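Local coordinates for GDSL-like protein (Collinsella aerofaciens ATCC 25986, PDB 7BXD) that probably hydrolyses ester bonds as an acyl-hydrolase of the GDSL (SGNH hydrolase) family, its natural substrate not being established, at residues P152-G157 with S204-E209. Residues are numbered along the deposited sequence; the frame is centred on the assembly and turned at random.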
# COMPACT_ATOMS: atom_id res chain seq x y z
N PRO A 152 -0.01 2.03 5.05
CA PRO A 152 0.74 0.77 5.12
C PRO A 152 0.47 0.03 6.41
O PRO A 152 0.44 0.63 7.50
CB PRO A 152 2.21 1.23 5.05
CG PRO A 152 2.19 2.69 5.52
CD PRO A 152 0.87 3.21 4.96
N CYS A 153 0.29 -1.31 6.30
CA CYS A 153 0.02 -2.09 7.50
C CYS A 153 1.21 -2.09 8.46
O CYS A 153 2.37 -1.91 8.07
CB CYS A 153 -0.32 -3.54 7.12
SG CYS A 153 -1.97 -3.63 6.34
N LYS A 154 0.91 -2.37 9.72
CA LYS A 154 1.97 -2.54 10.72
C LYS A 154 2.78 -3.82 10.45
O LYS A 154 2.35 -4.76 9.77
CB LYS A 154 1.36 -2.57 12.12
CG LYS A 154 0.85 -1.19 12.53
CD LYS A 154 0.53 -1.10 14.01
CE LYS A 154 0.18 0.31 14.51
NZ LYS A 154 -1.17 0.74 14.00
N THR A 155 3.97 -3.82 11.04
CA THR A 155 4.88 -4.95 11.01
C THR A 155 5.53 -5.08 12.38
O THR A 155 5.82 -4.08 13.05
CB THR A 155 5.96 -4.79 9.93
OG1 THR A 155 6.88 -5.90 10.00
CG2 THR A 155 6.77 -3.51 10.00
N SER A 156 5.79 -6.32 12.77
CA SER A 156 6.57 -6.57 13.97
C SER A 156 8.07 -6.62 13.69
O SER A 156 8.83 -6.91 14.61
CB SER A 156 6.11 -7.84 14.68
OG SER A 156 6.09 -8.94 13.79
N GLY A 157 8.48 -6.34 12.46
CA GLY A 157 9.88 -6.26 12.09
C GLY A 157 10.39 -7.56 11.47
O GLY A 157 9.84 -8.65 11.65
N SER A 204 -2.97 -8.33 13.41
CA SER A 204 -1.84 -7.71 14.12
C SER A 204 -0.63 -8.61 14.14
O SER A 204 -0.69 -9.70 14.72
CB SER A 204 -2.19 -7.36 15.56
OG SER A 204 -1.05 -6.76 16.17
N PRO A 205 0.51 -8.16 13.63
CA PRO A 205 1.73 -8.97 13.77
C PRO A 205 2.23 -9.01 15.21
O PRO A 205 3.14 -9.80 15.48
CB PRO A 205 2.71 -8.28 12.82
CG PRO A 205 2.24 -6.80 12.86
CD PRO A 205 0.74 -6.88 12.93
N PHE A 206 1.69 -8.18 16.10
CA PHE A 206 2.11 -8.23 17.50
C PHE A 206 1.37 -9.29 18.29
O PHE A 206 1.63 -9.44 19.50
CB PHE A 206 1.93 -6.85 18.15
CG PHE A 206 2.77 -5.80 17.49
CD1 PHE A 206 4.17 -5.82 17.62
CD2 PHE A 206 2.22 -4.81 16.71
CE1 PHE A 206 4.97 -4.87 17.01
CE2 PHE A 206 3.04 -3.83 16.09
CZ PHE A 206 4.41 -3.88 16.25
N LEU A 207 0.44 -10.03 17.67
CA LEU A 207 -0.32 -11.06 18.36
C LEU A 207 0.18 -12.41 17.84
O LEU A 207 0.13 -12.65 16.63
CB LEU A 207 -1.82 -10.91 18.10
CG LEU A 207 -2.40 -9.60 18.67
CD1 LEU A 207 -3.84 -9.36 18.19
CD2 LEU A 207 -2.33 -9.58 20.18
N PRO A 208 0.65 -13.31 18.71
CA PRO A 208 1.28 -14.55 18.21
C PRO A 208 0.37 -15.39 17.34
O PRO A 208 0.84 -16.00 16.37
CB PRO A 208 1.66 -15.31 19.49
CG PRO A 208 1.60 -14.34 20.58
CD PRO A 208 0.75 -13.19 20.18
N GLU A 209 -0.93 -15.44 17.66
CA GLU A 209 -1.83 -16.26 16.86
C GLU A 209 -2.01 -15.69 15.47
O GLU A 209 -2.17 -16.46 14.51
CB GLU A 209 -3.19 -16.36 17.55
CG GLU A 209 -3.16 -17.07 18.89
CD GLU A 209 -2.60 -16.24 20.04
OE1 GLU A 209 -2.46 -14.98 19.92
OE2 GLU A 209 -2.33 -16.87 21.11
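Two groups grip the hydroxyl of Thr155, whose CA touches Pro205 CG. OG1 accepts from the backbone N of Gly157 at 3.0 Å, nearly straight at 163°, and this closes an ST turn. OG1 in turn donates to Gly218 O. With both partners, the hydroxyl is well fixed in a buried place.

Pro205 and Phe206 pack against the backbone of Lys154 to Ser156 and the side chain of Ser156. Pro205 points its CB at the loop, and both CB and CG touch it. CG lies 3.7 Å from Thr155 CA and 3.6 Å from Ser156 N, and it also nears the carbonyl oxygen of Lys154. Beside it, Pro205 CB meets Ser156 OG at 3.6 Å. Ser156 OG sits between its own backbone N and carbonyl carbon (chi1 54°). It has a weak hydrogen bond to Gly218 O, the same oxygen that takes the Thr155 OG1 bond.

Phe206 brings the far end of its ring alongside. CZ approaches Thr155 O to 3.5 Å, and CE1 comes 3.8 Å from Ser156 CA; both approaches to the ring are oblique. Lys154 CD lies near the ring plane, 4.3 Å from Phe206 CE2 at the edge. The lysine then leads away, and NZ bonds to Tyr198 O and makes a cation-pi contact with the Tyr198 ring.

Pro205 and Phe206 are the middle residues of a type I turn from Ser204 to Leu207, closed by Leu207 N to Ser204 O. Phe206 N also donates to Ser204 OG at 3.1 Å, a second ST turn. Leu207 takes the N-cap position, just before helix 208-213.

The contact joins the loop after strand 146-150 to this turn. Gly218 probably belongs to the family's Asp-x-x-His block, so the loop is bonded near the likely catalytic region. Packing across the segments adds shape fit, while polar bonds to Tyr198, Ser166, Gly157 and Gly218 help set the loop's place.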